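Local coordinates for protein erythrocyte binding antigen 140 (Plasmodium falciparum, PDB 4GF2) that probably binds a receptor on the host red cell surface, glycophorin C, in a sialic acid-dependent way during erythrocyte invasion, through its two Duffy-binding-like domains, at residues Lys147-Trp151 / Cys166-Glu172; Val67-Lys72 / His153-His158; Lys532-Tyr536 / Phe579-Phe584; Thr339-Arg345 / Asp410-Asp414. The protein carries 3 engineered substitutions. Residue numbers count along the deposited sequence, not the author numbering.

Contact 1 of 4, residues Lys147-Trp151 / Cys166-Glu172; sequences KANLW and CAIIPAE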
loop_
_atom_site.group_PDB
_atom_site.type_symbol
_atom_site.label_atom_id
_atom_site.label_comp_id
_atom_site.label_asym_id
_atom_site.label_seq_id
_atom_site.Cartn_x
_atom_site.Cartn_y
_atom_site.Cartn_z
ATOM N N LYS A 147 47.030 -17.343 17.872
ATOM C CA LYS A 147 45.603 -17.159 18.116
ATOM C C LYS A 147 45.242 -17.243 19.595
ATOM O O LYS A 147 44.491 -16.410 20.100
ATOM C CB LYS A 147 44.779 -18.177 17.323
ATOM C CG LYS A 147 44.997 -19.623 17.724
ATOM C CD LYS A 147 44.193 -20.552 16.835
ATOM C CE LYS A 147 44.440 -22.007 17.170
ATOM N NZ LYS A 147 43.510 -22.898 16.429
ATOM N N ALA A 148 45.770 -18.248 20.285
ATOM C CA ALA A 148 45.447 -18.449 21.692
ATOM C C ALA A 148 45.774 -17.199 22.496
ATOM O O ALA A 148 44.974 -16.746 23.315
ATOM C CB ALA A 148 46.201 -19.639 22.240
ATOM N N ASN A 149 46.953 -16.638 22.253
ATOM C CA ASN A 149 47.377 -15.427 22.942
ATOM C C ASN A 149 46.556 -14.209 22.521
ATOM O O ASN A 149 46.235 -13.353 23.347
ATOM C CB ASN A 149 48.868 -15.179 22.705
ATOM C CG ASN A 149 49.339 -13.865 23.290
ATOM O OD1 ASN A 149 50.003 -13.076 22.618
ATOM N ND2 ASN A 149 48.988 -13.616 24.546
ATOM N N LEU A 150 46.209 -14.135 21.241
ATOM C CA LEU A 150 45.400 -13.030 20.737
ATOM C C LEU A 150 44.003 -13.035 21.361
ATOM O O LEU A 150 43.487 -11.992 21.766
ATOM C CB LEU A 150 45.295 -13.099 19.212
ATOM C CG LEU A 150 46.543 -12.696 18.422
ATOM C CD1 LEU A 150 46.384 -13.041 16.952
ATOM C CD2 LEU A 150 46.818 -11.213 18.582
ATOM N N TRP A 151 43.389 -14.210 21.435
ATOM C CA TRP A 151 42.063 -14.331 22.027
ATOM C C TRP A 151 42.114 -13.951 23.500
ATOM O O TRP A 151 41.359 -13.092 23.959
ATOM C CB TRP A 151 41.539 -15.756 21.876
ATOM C CG TRP A 151 40.311 -16.036 22.685
ATOM C CD1 TRP A 151 40.213 -16.868 23.761
ATOM C CD2 TRP A 151 39.006 -15.486 22.484
ATOM N NE1 TRP A 151 38.927 -16.872 24.239
ATOM C CE2 TRP A 151 38.165 -16.031 23.474
ATOM C CE3 TRP A 151 38.465 -14.581 21.563
ATOM C CZ2 TRP A 151 36.814 -15.706 23.571
ATOM C CZ3 TRP A 151 37.122 -14.255 21.662
ATOM C CH2 TRP A 151 36.313 -14.816 22.658
ATOM N N CYS A 166 31.635 -18.306 27.371
ATOM C CA CYS A 166 31.971 -17.402 26.275
ATOM C C CYS A 166 33.470 -17.102 26.215
ATOM O O CYS A 166 33.966 -16.587 25.213
ATOM C CB CYS A 166 31.183 -16.096 26.387
ATOM S SG CYS A 166 31.297 -15.063 24.896
ATOM N N ALA A 167 34.187 -17.435 27.285
ATOM C CA ALA A 167 35.621 -17.179 27.353
ATOM C C ALA A 167 36.428 -18.243 26.607
ATOM O O ALA A 167 37.644 -18.109 26.453
ATOM C CB ALA A 167 36.070 -17.098 28.801
ATOM N N ILE A 168 35.760 -19.300 26.151
ATOM C CA ILE A 168 36.431 -20.331 25.363
ATOM C C ILE A 168 36.616 -19.844 23.932
ATOM O O ILE A 168 35.649 -19.472 23.268
ATOM C CB ILE A 168 35.644 -21.664 25.342
ATOM C CG1 ILE A 168 35.388 -22.170 26.762
ATOM C CG2 ILE A 168 36.399 -22.723 24.543
ATOM C CD1 ILE A 168 36.644 -22.382 27.568
ATOM N N ILE A 169 37.860 -19.857 23.463
ATOM C CA ILE A 169 38.182 -19.420 22.109
ATOM C C ILE A 169 37.200 -20.015 21.098
ATOM O O ILE A 169 36.877 -21.198 21.168
ATOM C CB ILE A 169 39.626 -19.810 21.727
ATOM C CG1 ILE A 169 40.027 -19.157 20.405
ATOM C CG2 ILE A 169 39.778 -21.323 21.638
ATOM C CD1 ILE A 169 41.505 -19.297 20.099
ATOM N N PRO A 170 36.705 -19.187 20.164
ATOM C CA PRO A 170 35.725 -19.653 19.178
ATOM C C PRO A 170 36.298 -20.703 18.235
ATOM O O PRO A 170 37.446 -20.586 17.808
ATOM C CB PRO A 170 35.382 -18.379 18.392
ATOM C CG PRO A 170 35.810 -17.252 19.257
ATOM C CD PRO A 170 36.988 -17.751 20.016
ATOM N N ALA A 171 35.506 -21.721 17.920
ATOM C CA ALA A 171 35.911 -22.708 16.930
ATOM C C ALA A 171 36.082 -22.012 15.586
ATOM O O ALA A 171 35.422 -21.012 15.303
ATOM C CB ALA A 171 34.879 -23.824 16.825
ATOM N N GLU A 172 36.979 -22.546 14.769
ATOM C CA GLU A 172 37.258 -21.990 13.454
ATOM C C GLU A 172 36.245 -22.487 12.431
ATOM O O GLU A 172 36.013 -23.688 12.309
ATOM C CB GLU A 172 38.679 -22.364 13.028
ATOM C CG GLU A 172 39.743 -21.756 13.930
ATOM C CD GLU A 172 41.131 -22.292 13.660
ATOM O OE1 GLU A 172 41.263 -23.227 12.843
ATOM O OE2 GLU A 172 42.093 -21.777 14.269
#
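Trp151, on helix 132-155 of the first Duffy-binding-like domain, reaches the loop leading to helix 175-202 because its chi1 is t (169°), swinging the indole over Ile169 and Pro170. Two CH-pi contacts cover one face: Ile169 CA lies 3.6 Å from the centroid of the Trp151 five-membered ring, and Pro170 CD 3.7 Å from that of the six-membered ring. Proline suits this place, its compact ring offering polarised C-H groups on CD next to the nitrogen. At the indole edge, Trp151 NE1 donates to Ala167 O at 2.8 Å. One turn earlier, Lys147 (chi1 p, then all t) and Glu172 (chi1 m, chi2 t) bring Lys147 NZ to Glu172 OE2 in a 2.8 Å salt bridge; Glu144 also pairs with Lys147. Ile169, t,t, sets its CD1 4.2 Å from Lys147 CG. Phe94 of helix 83-101 meets the Trp151 ring edge-to-face. Tryptophan thus serves twice, its face gripping apolar groups and its N-H satisfying a loop carbonyl, while the charged pair lies at the more exposed end.

Contact 2 of 4, residues Val67-Lys72 / His153-His158; sequences VNTEAK and HMIVNH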
loop_
_atom_site.group_PDB
_atom_site.type_symbol
_atom_site.label_atom_id
_atom_site.label_comp_id
_atom_site.label_asym_id
_atom_site.label_seq_id
_atom_site.Cartn_x
_atom_site.Cartn_y
_atom_site.Cartn_z
ATOM N N VAL A 67 42.922 -6.230 18.788
ATOM C CA VAL A 67 41.873 -7.085 19.342
ATOM C C VAL A 67 41.389 -6.569 20.695
ATOM O O VAL A 67 40.188 -6.538 20.964
ATOM C CB VAL A 67 42.317 -8.564 19.473
ATOM C CG1 VAL A 67 42.659 -9.134 18.112
ATOM C CG2 VAL A 67 43.494 -8.710 20.437
ATOM N N ASN A 68 42.327 -6.154 21.537
ATOM C CA ASN A 68 42.000 -5.635 22.860
ATOM C C ASN A 68 41.188 -4.344 22.767
ATOM O O ASN A 68 40.285 -4.108 23.571
ATOM C CB ASN A 68 43.285 -5.403 23.662
ATOM C CG ASN A 68 43.023 -4.813 25.030
ATOM O OD1 ASN A 68 42.994 -3.597 25.195
ATOM N ND2 ASN A 68 42.833 -5.674 26.021
ATOM N N THR A 69 41.501 -3.512 21.778
ATOM C CA THR A 69 40.777 -2.262 21.590
ATOM C C THR A 69 39.380 -2.559 21.060
ATOM O O THR A 69 38.395 -1.973 21.516
ATOM C CB THR A 69 41.508 -1.307 20.626
ATOM O OG1 THR A 69 42.801 -0.984 21.152
ATOM C CG2 THR A 69 40.719 -0.021 20.450
ATOM N N GLU A 70 39.300 -3.480 20.107
ATOM C CA GLU A 70 38.017 -3.901 19.556
ATOM C C GLU A 70 37.068 -4.313 20.681
ATOM O O GLU A 70 35.888 -3.972 20.661
ATOM C CB GLU A 70 38.218 -5.054 18.569
ATOM C CG GLU A 70 36.924 -5.701 18.083
ATOM C CD GLU A 70 36.120 -4.810 17.155
ATOM O OE1 GLU A 70 36.632 -3.741 16.745
ATOM O OE2 GLU A 70 34.972 -5.187 16.833
ATOM N N ALA A 71 37.594 -5.034 21.667
ATOM C CA ALA A 71 36.800 -5.464 22.819
ATOM C C ALA A 71 36.236 -4.283 23.624
ATOM O O ALA A 71 35.033 -4.228 23.887
ATOM C CB ALA A 71 37.628 -6.361 23.716
ATOM N N LYS A 72 37.097 -3.345 24.016
ATOM C CA LYS A 72 36.650 -2.152 24.736
ATOM C C LYS A 72 35.519 -1.461 23.990
ATOM O O LYS A 72 34.479 -1.134 24.567
ATOM C CB LYS A 72 37.787 -1.141 24.901
ATOM C CG LYS A 72 38.865 -1.524 25.887
ATOM C CD LYS A 72 39.790 -0.345 26.142
ATOM C CE LYS A 72 41.007 -0.739 26.961
ATOM N NZ LYS A 72 41.874 0.444 27.237
ATOM N N HIS A 153 44.119 -12.150 25.165
ATOM C CA HIS A 153 44.385 -10.739 25.407
ATOM C C HIS A 153 43.199 -9.888 24.974
ATOM O O HIS A 153 42.942 -8.818 25.538
ATOM C CB HIS A 153 45.646 -10.296 24.671
ATOM C CG HIS A 153 45.983 -8.854 24.877
ATOM N ND1 HIS A 153 46.438 -8.361 26.081
ATOM C CD2 HIS A 153 45.924 -7.795 24.035
ATOM C CE1 HIS A 153 46.648 -7.060 25.970
ATOM N NE2 HIS A 153 46.345 -6.693 24.739
ATOM N N MET A 154 42.470 -10.371 23.976
ATOM C CA MET A 154 41.288 -9.664 23.493
ATOM C C MET A 154 40.229 -9.552 24.585
ATOM O O MET A 154 39.551 -8.534 24.699
ATOM C CB MET A 154 40.688 -10.376 22.275
ATOM C CG MET A 154 39.421 -9.715 21.763
ATOM S SD MET A 154 38.773 -10.436 20.244
ATOM C CE MET A 154 37.515 -9.227 19.851
ATOM N N ILE A 155 40.085 -10.595 25.392
ATOM C CA ILE A 155 39.018 -10.615 26.384
ATOM C C ILE A 155 39.524 -10.399 27.807
ATOM O O ILE A 155 38.738 -10.443 28.752
ATOM C CB ILE A 155 38.237 -11.943 26.341
ATOM C CG1 ILE A 155 39.135 -13.108 26.761
ATOM C CG2 ILE A 155 37.665 -12.173 24.953
ATOM C CD1 ILE A 155 38.403 -14.419 26.893
ATOM N N VAL A 156 40.824 -10.149 27.959
ATOM C CA VAL A 156 41.437 -10.118 29.288
ATOM C C VAL A 156 40.760 -9.128 30.241
ATOM O O VAL A 156 40.677 -9.378 31.439
ATOM C CB VAL A 156 42.942 -9.789 29.218
ATOM C CG1 VAL A 156 43.157 -8.357 28.763
ATOM C CG2 VAL A 156 43.595 -10.025 30.573
ATOM N N ASN A 157 40.276 -8.010 29.714
ATOM C CA ASN A 157 39.638 -6.996 30.548
ATOM C C ASN A 157 38.121 -7.166 30.660
ATOM O O ASN A 157 37.457 -6.374 31.328
ATOM C CB ASN A 157 39.948 -5.592 30.014
ATOM C CG ASN A 157 41.431 -5.286 30.000
ATOM O OD1 ASN A 157 41.990 -4.927 28.962
ATOM N ND2 ASN A 157 42.078 -5.426 31.150
ATOM N N HIS A 158 37.572 -8.191 30.016
ATOM C CA HIS A 158 36.124 -8.364 29.989
ATOM C C HIS A 158 35.664 -9.787 30.310
ATOM O O HIS A 158 34.488 -10.107 30.153
ATOM C CB HIS A 158 35.572 -7.937 28.623
ATOM C CG HIS A 158 35.905 -6.523 28.252
ATOM N ND1 HIS A 158 37.050 -6.183 27.565
ATOM C CD2 HIS A 158 35.245 -5.364 28.482
ATOM C CE1 HIS A 158 37.080 -4.874 27.386
ATOM N NE2 HIS A 158 35.998 -4.352 27.935
#
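Within the first Duffy-binding-like domain, helix 56-78 packs tightly against the C-terminal end of helix 132-155 and the turn that follows. The backbones come very close, Asn68 CA lying 4.1 Å from Met154 CA, an approach that the small Ala71 permits, its CB 3.1 Å from Met154 O. Apolar packing fills one part of the interface: Val67 CB is 3.7 Å from Met154 CB, and Ala71 CB 4.3 Å from Met154 CG. Met154, long and unbranched with all three chi angles t, slides between the helices until its CE lies 4.0 Å from Glu70 CG, also touching Phe94 of helix 83-101. The carboxylate of Glu70 is engaged elsewhere, by Lys17, Ser93 and the backbone N of Cys44. Ring contacts come next: Asn68 ND2 lies over one face of His153, and Ala71 O over one face of His158. The polar work falls to Asn68, whose NH2 can donate two hydrogen bonds: Asn68 ND2 donates to His153 O at 3.2 Å and to Asn157 OD1 at 3.1 Å.

Contact 3 of 4, residues Lys532-Tyr536 / Phe579-Phe584; sequences KKSEY and FDDKIF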
loop_
_atom_site.group_PDB
_atom_site.type_symbol
_atom_site.label_atom_id
_atom_site.label_comp_id
_atom_site.label_asym_id
_atom_site.label_seq_id
_atom_site.Cartn_x
_atom_site.Cartn_y
_atom_site.Cartn_z
ATOM N N LYS A 532 -39.897 19.026 -12.218
ATOM C CA LYS A 532 -39.119 18.265 -13.184
ATOM C C LYS A 532 -38.965 19.065 -14.472
ATOM O O LYS A 532 -37.957 18.950 -15.167
ATOM C CB LYS A 532 -39.780 16.913 -13.475
ATOM C CG LYS A 532 -40.044 16.053 -12.239
ATOM C CD LYS A 532 -38.780 15.753 -11.441
ATOM C CE LYS A 532 -37.863 14.779 -12.162
ATOM N NZ LYS A 532 -36.655 14.457 -11.350
ATOM N N LYS A 533 -39.969 19.879 -14.780
ATOM C CA LYS A 533 -39.935 20.713 -15.975
ATOM C C LYS A 533 -38.788 21.715 -15.907
ATOM O O LYS A 533 -38.083 21.923 -16.893
ATOM C CB LYS A 533 -41.261 21.454 -16.150
ATOM C CG LYS A 533 -41.293 22.366 -17.366
ATOM C CD LYS A 533 -42.619 23.103 -17.480
ATOM C CE LYS A 533 -42.599 24.117 -18.615
ATOM N NZ LYS A 533 -42.387 23.484 -19.948
ATOM N N SER A 534 -38.601 22.337 -14.749
ATOM C CA SER A 534 -37.502 23.282 -14.582
ATOM C C SER A 534 -36.153 22.571 -14.671
ATOM O O SER A 534 -35.216 23.086 -15.283
ATOM C CB SER A 534 -37.629 24.058 -13.266
ATOM O OG SER A 534 -37.734 23.199 -12.147
ATOM N N GLU A 535 -36.064 21.382 -14.081
ATOM C CA GLU A 535 -34.833 20.601 -14.126
ATOM C C GLU A 535 -34.499 20.278 -15.575
ATOM O O GLU A 535 -33.353 20.406 -16.011
ATOM C CB GLU A 535 -34.991 19.305 -13.338
ATOM C CG GLU A 535 -35.193 19.500 -11.850
ATOM C CD GLU A 535 -35.511 18.197 -11.140
ATOM O OE1 GLU A 535 -35.603 17.157 -11.823
ATOM O OE2 GLU A 535 -35.668 18.212 -9.901
ATOM N N TYR A 536 -35.521 19.857 -16.312
ATOM C CA TYR A 536 -35.385 19.536 -17.723
ATOM C C TYR A 536 -34.871 20.736 -18.508
ATOM O O TYR A 536 -33.935 20.618 -19.294
ATOM C CB TYR A 536 -36.738 19.090 -18.279
ATOM C CG TYR A 536 -36.774 18.934 -19.780
ATOM C CD1 TYR A 536 -36.402 17.740 -20.384
ATOM C CD2 TYR A 536 -37.188 19.977 -20.595
ATOM C CE1 TYR A 536 -36.440 17.591 -21.759
ATOM C CE2 TYR A 536 -37.228 19.837 -21.969
ATOM C CZ TYR A 536 -36.854 18.642 -22.545
ATOM O OH TYR A 536 -36.891 18.501 -23.913
ATOM N N PHE A 579 -41.247 13.568 -25.908
ATOM C CA PHE A 579 -41.215 14.824 -25.169
ATOM C C PHE A 579 -42.024 15.908 -25.873
ATOM O O PHE A 579 -41.468 16.882 -26.381
ATOM C CB PHE A 579 -39.773 15.289 -24.979
ATOM C CG PHE A 579 -38.965 14.401 -24.075
ATOM C CD1 PHE A 579 -38.314 13.286 -24.576
ATOM C CD2 PHE A 579 -38.856 14.683 -22.722
ATOM C CE1 PHE A 579 -37.568 12.467 -23.744
ATOM C CE2 PHE A 579 -38.112 13.868 -21.885
ATOM C CZ PHE A 579 -37.468 12.760 -22.397
ATOM N N ASP A 580 -43.341 15.727 -25.894
ATOM C CA ASP A 580 -44.243 16.701 -26.486
ATOM C C ASP A 580 -44.274 17.938 -25.602
ATOM O O ASP A 580 -43.453 18.081 -24.695
ATOM C CB ASP A 580 -45.650 16.115 -26.596
ATOM C CG ASP A 580 -45.660 14.729 -27.206
ATOM O OD1 ASP A 580 -44.695 14.385 -27.921
ATOM O OD2 ASP A 580 -46.633 13.982 -26.969
ATOM N N ASP A 581 -45.220 18.832 -25.866
ATOM C CA ASP A 581 -45.460 19.956 -24.971
ATOM C C ASP A 581 -46.536 19.563 -23.964
ATOM O O ASP A 581 -46.829 20.304 -23.027
ATOM C CB ASP A 581 -45.887 21.196 -25.754
ATOM C CG ASP A 581 -45.450 22.485 -25.081
ATOM O OD1 ASP A 581 -46.229 23.033 -24.271
ATOM O OD2 ASP A 581 -44.322 22.947 -25.356
ATOM N N LYS A 582 -47.119 18.386 -24.169
ATOM C CA LYS A 582 -48.093 17.833 -23.238
ATOM C C LYS A 582 -47.404 17.071 -22.112
ATOM O O LYS A 582 -47.960 16.924 -21.024
ATOM C CB LYS A 582 -49.053 16.892 -23.972
ATOM C CG LYS A 582 -49.880 17.555 -25.065
ATOM C CD LYS A 582 -50.768 16.540 -25.771
ATOM C CE LYS A 582 -51.665 17.204 -26.802
ATOM N NZ LYS A 582 -52.530 16.218 -27.509
ATOM N N ILE A 583 -46.193 16.590 -22.374
ATOM C CA ILE A 583 -45.486 15.729 -21.431
ATOM C C ILE A 583 -45.370 16.359 -20.046
ATOM O O ILE A 583 -45.491 15.672 -19.030
ATOM C CB ILE A 583 -44.072 15.379 -21.942
ATOM C CG1 ILE A 583 -43.462 14.252 -21.106
ATOM C CG2 ILE A 583 -43.174 16.603 -21.913
ATOM C CD1 ILE A 583 -44.158 12.920 -21.273
ATOM N N PHE A 584 -45.139 17.668 -20.006
ATOM C CA PHE A 584 -44.978 18.369 -18.736
ATOM C C PHE A 584 -46.266 19.053 -18.295
ATOM O O PHE A 584 -46.245 19.919 -17.421
ATOM C CB PHE A 584 -43.847 19.398 -18.827
ATOM C CG PHE A 584 -42.487 18.786 -18.991
ATOM C CD1 PHE A 584 -41.944 17.996 -17.989
ATOM C CD2 PHE A 584 -41.749 19.002 -20.141
ATOM C CE1 PHE A 584 -40.692 17.429 -18.136
ATOM C CE2 PHE A 584 -40.496 18.438 -20.292
ATOM C CZ PHE A 584 -39.968 17.652 -19.289
#
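In the C-terminal part of the chain, an aromatic cluster of Tyr536, Phe579 and Phe584 joins helix 518-548 to the loop between helices 563-570 and 592-595. Tyr536, with chi1 t, points its broad ring toward the loop and offers a face to Phe584. Phe579 comes first. Its ring lies nearly parallel to that of Tyr536, at 17°, but is slid so far aside, centroids 5.8 Å apart, that the two barely overlap; Phe579 CD2 touches Tyr536 CE1 at 3.9 Å, and Leu567 of helix 563-570 packs on both residues. The exposed, charged Asp580 to Lys582 loop away, and Ile583 packs back on Arg494 of helix 478-508. Phe584 then returns with an m chi1, between Lys533 and Tyr536, and meets Phe490 of helix 478-508, so one large apolar ring bridges two helices. The Tyr536 and Phe584 planes stand at 51°, while Lys533 CA makes a CH-pi contact over the Phe584 face. Phe584 CZ rests over the face of Tyr536, 3.5 Å from Tyr536 CG.

Contact 4 of 4, residues Thr339-Arg345 / Asp410-Asp414; sequences TCEPPRR and DIIKD
This is a buried salt-bridge network in the second Duffy-binding-like domain, between a loop running into a short helix (Thr339-Arg345; helix 343-346) and an irregular turn (Asp410-Asp414) linking helices 388-407 and 415-427. Thr339 to Pro342 are extended (psi 116 to 144°), with Pro342 as N-cap; proline suits the helix start at Pro343 because first-turn N-H groups have no acceptor within the helix, so a residue without one loses nothing. In the turn, Ile411 and Ile412 have helical angles, Lys413 is left-handed (56/49) and Asp414 extended. The register sets Thr339 CA 8.4 Å from Ile411 CA and Glu341 CA 7.6 Å from Ile412 CA. Arg345 (chi1 t, chi2 p, chi3 t, chi4 87°) sends its guanidinium across: NE to Asp410 OD1 at 3.2 Å, NH2 to Asp410 OD2 at 2.9 Å, and NH2 to Asp414 OD1 at 3.2 Å. A water links Arg345 NH1 (3.2 Å) to Asp414 OD2 (2.6 Å). Ile412 CB lies over the guanidinium face, 3.6 Å from Arg345 NH2. Asp410 (chi1 t) closes an Asx motif, OD2 accepting from Lys413 N at 3.1 Å; Asp414 (chi1 p) caps helix 415-427 through Gly417 N. Glu341 (t,t) has CD 3.3 Å from CD1 of Ile412 (m,m); Thr339 CG2 meets Ile411 CG2 at 4.0 Å. From helix 478-508, Gln478 bonds Asp410 OD1 and Trp482 packs on Arg345, as does Ile405 of helix 388-407; Lys542 of helix 518-548 touches Thr339.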
loop_
_atom_site.group_PDB
_atom_site.type_symbol
_atom_site.label_atom_id
_atom_site.label_comp_id
_atom_site.label_asym_id
_atom_site.label_seq_id
_atom_site.Cartn_x
_atom_site.Cartn_y
_atom_site.Cartn_z
ATOM N N THR A 339 -26.456 22.352 -14.807
ATOM C CA THR A 339 -26.169 21.008 -14.323
ATOM C C THR A 339 -27.099 20.613 -13.177
ATOM O O THR A 339 -27.403 21.420 -12.303
ATOM C CB THR A 339 -24.709 20.906 -13.830
ATOM O OG1 THR A 339 -23.810 21.126 -14.926
ATOM C CG2 THR A 339 -24.437 19.535 -13.222
ATOM N N CYS A 340 -27.549 19.364 -13.188
ATOM C CA CYS A 340 -28.359 18.836 -12.097
ATOM C C CYS A 340 -27.694 17.596 -11.507
ATOM O O CYS A 340 -27.538 16.576 -12.179
ATOM C CB CYS A 340 -29.774 18.518 -12.584
ATOM S SG CYS A 340 -30.771 19.988 -12.930
ATOM N N GLU A 341 -27.297 17.696 -10.246
ATOM C CA GLU A 341 -26.619 16.603 -9.566
ATOM C C GLU A 341 -27.605 15.478 -9.278
ATOM O O GLU A 341 -28.682 15.720 -8.743
ATOM C CB GLU A 341 -25.999 17.112 -8.265
ATOM C CG GLU A 341 -25.113 16.115 -7.545
ATOM C CD GLU A 341 -24.530 16.684 -6.266
ATOM O OE1 GLU A 341 -24.935 17.801 -5.872
ATOM O OE2 GLU A 341 -23.668 16.019 -5.653
ATOM N N PRO A 342 -27.251 14.240 -9.650
ATOM C CA PRO A 342 -28.133 13.113 -9.331
ATOM C C PRO A 342 -28.129 12.815 -7.837
ATOM O O PRO A 342 -27.089 12.961 -7.193
ATOM C CB PRO A 342 -27.507 11.942 -10.101
ATOM C CG PRO A 342 -26.581 12.563 -11.091
ATOM C CD PRO A 342 -26.101 13.824 -10.467
ATOM N N PRO A 343 -29.282 12.416 -7.286
ATOM C CA PRO A 343 -29.341 12.006 -5.878
ATOM C C PRO A 343 -28.273 10.970 -5.541
ATOM O O PRO A 343 -27.682 11.006 -4.464
ATOM C CB PRO A 343 -30.736 11.399 -5.758
ATOM C CG PRO A 343 -31.549 12.146 -6.769
ATOM C CD PRO A 343 -30.617 12.444 -7.912
ATOM N N ARG A 344 -28.037 10.053 -6.471
ATOM C CA ARG A 344 -27.020 9.027 -6.311
ATOM C C ARG A 344 -25.644 9.654 -6.081
ATOM O O ARG A 344 -24.861 9.166 -5.272
ATOM C CB ARG A 344 -27.003 8.129 -7.552
ATOM C CG ARG A 344 -25.965 7.018 -7.531
ATOM C CD ARG A 344 -25.755 6.446 -8.928
ATOM N NE ARG A 344 -25.542 7.508 -9.908
ATOM C CZ ARG A 344 -24.426 8.225 -10.011
ATOM N NH1 ARG A 344 -23.398 7.999 -9.197
ATOM N NH2 ARG A 344 -24.340 9.175 -10.930
ATOM N N ARG A 345 -25.354 10.743 -6.787
ATOM C CA ARG A 345 -24.070 11.427 -6.645
ATOM C C ARG A 345 -23.991 12.185 -5.324
ATOM O O ARG A 345 -22.924 12.287 -4.716
ATOM C CB ARG A 345 -23.848 12.384 -7.817
ATOM C CG ARG A 345 -22.648 13.318 -7.658
ATOM C CD ARG A 345 -21.335 12.557 -7.584
ATOM N NE ARG A 345 -20.199 13.456 -7.376
ATOM C CZ ARG A 345 -19.768 13.869 -6.189
ATOM N NH1 ARG A 345 -20.367 13.475 -5.074
ATOM N NH2 ARG A 345 -18.728 14.684 -6.111
ATOM N N ASP A 410 -14.766 15.910 -11.992
ATOM C CA ASP A 410 -16.084 15.915 -11.360
ATOM C C ASP A 410 -16.626 17.334 -11.226
ATOM O O ASP A 410 -15.914 18.245 -10.809
ATOM C CB ASP A 410 -16.025 15.256 -9.981
ATOM C CG ASP A 410 -17.331 15.386 -9.219
ATOM O OD1 ASP A 410 -18.324 14.745 -9.627
ATOM O OD2 ASP A 410 -17.367 16.129 -8.212
ATOM N N ILE A 411 -17.896 17.507 -11.572
ATOM C CA ILE A 411 -18.513 18.826 -11.605
ATOM C C ILE A 411 -18.796 19.401 -10.213
ATOM O O ILE A 411 -18.754 20.617 -10.022
ATOM C CB ILE A 411 -19.835 18.786 -12.400
ATOM C CG1 ILE A 411 -19.548 18.548 -13.883
ATOM C CG2 ILE A 411 -20.613 20.085 -12.223
ATOM C CD1 ILE A 411 -20.790 18.363 -14.727
ATOM N N ILE A 412 -19.084 18.532 -9.250
ATOM C CA ILE A 412 -19.568 18.981 -7.944
ATOM C C ILE A 412 -18.472 19.605 -7.081
ATOM O O ILE A 412 -18.663 20.680 -6.519
ATOM C CB ILE A 412 -20.219 17.835 -7.147
ATOM C CG1 ILE A 412 -21.299 17.144 -7.980
ATOM C CG2 ILE A 412 -20.820 18.369 -5.856
ATOM C CD1 ILE A 412 -22.407 18.064 -8.457
ATOM N N LYS A 413 -17.337 18.926 -6.967
ATOM C CA LYS A 413 -16.235 19.417 -6.148
ATOM C C LYS A 413 -16.723 19.666 -4.726
ATOM O O LYS A 413 -16.486 20.733 -4.152
ATOM C CB LYS A 413 -15.667 20.713 -6.729
ATOM C CG LYS A 413 -15.138 20.591 -8.146
ATOM C CD LYS A 413 -14.001 19.591 -8.232
ATOM C CE LYS A 413 -13.235 19.738 -9.539
ATOM N NZ LYS A 413 -12.121 18.763 -9.634
ATOM N N ASP A 414 -17.423 18.681 -4.173
ATOM C CA ASP A 414 -17.944 18.779 -2.818
ATOM C C ASP A 414 -16.821 18.545 -1.820
ATOM O O ASP A 414 -15.702 18.199 -2.192
ATOM C CB ASP A 414 -19.040 17.740 -2.593
ATOM C CG ASP A 414 -18.492 16.332 -2.543
ATOM O OD1 ASP A 414 -17.625 16.011 -3.378
ATOM O OD2 ASP A 414 -18.904 15.553 -1.658
HETATM O O HOH W 1 -20.230 13.381 -1.860
#

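Along the chain the two pairs come in series: contacts 1 and 2 belong to the first Duffy-binding-like domain, and contact 4, followed by contact 3, to the second half of the chain. Contacts 1 and 2 share helix 132-155, their segments alternate in sequence, and their centres are 12 Å apart; they meet where Leu150 O lies 3.5 Å from Val67 CG2. Contacts 3 and 4 have centres 21 Å apart and touch through Glu535 O and Cys340 SG, at 4.0 Å. Between the pairs the centres are 75 to 98 Å apart, on opposite sides of the chain's centre, so each pair belongs to its own half of an elongated, largely helical two-domain adhesin region.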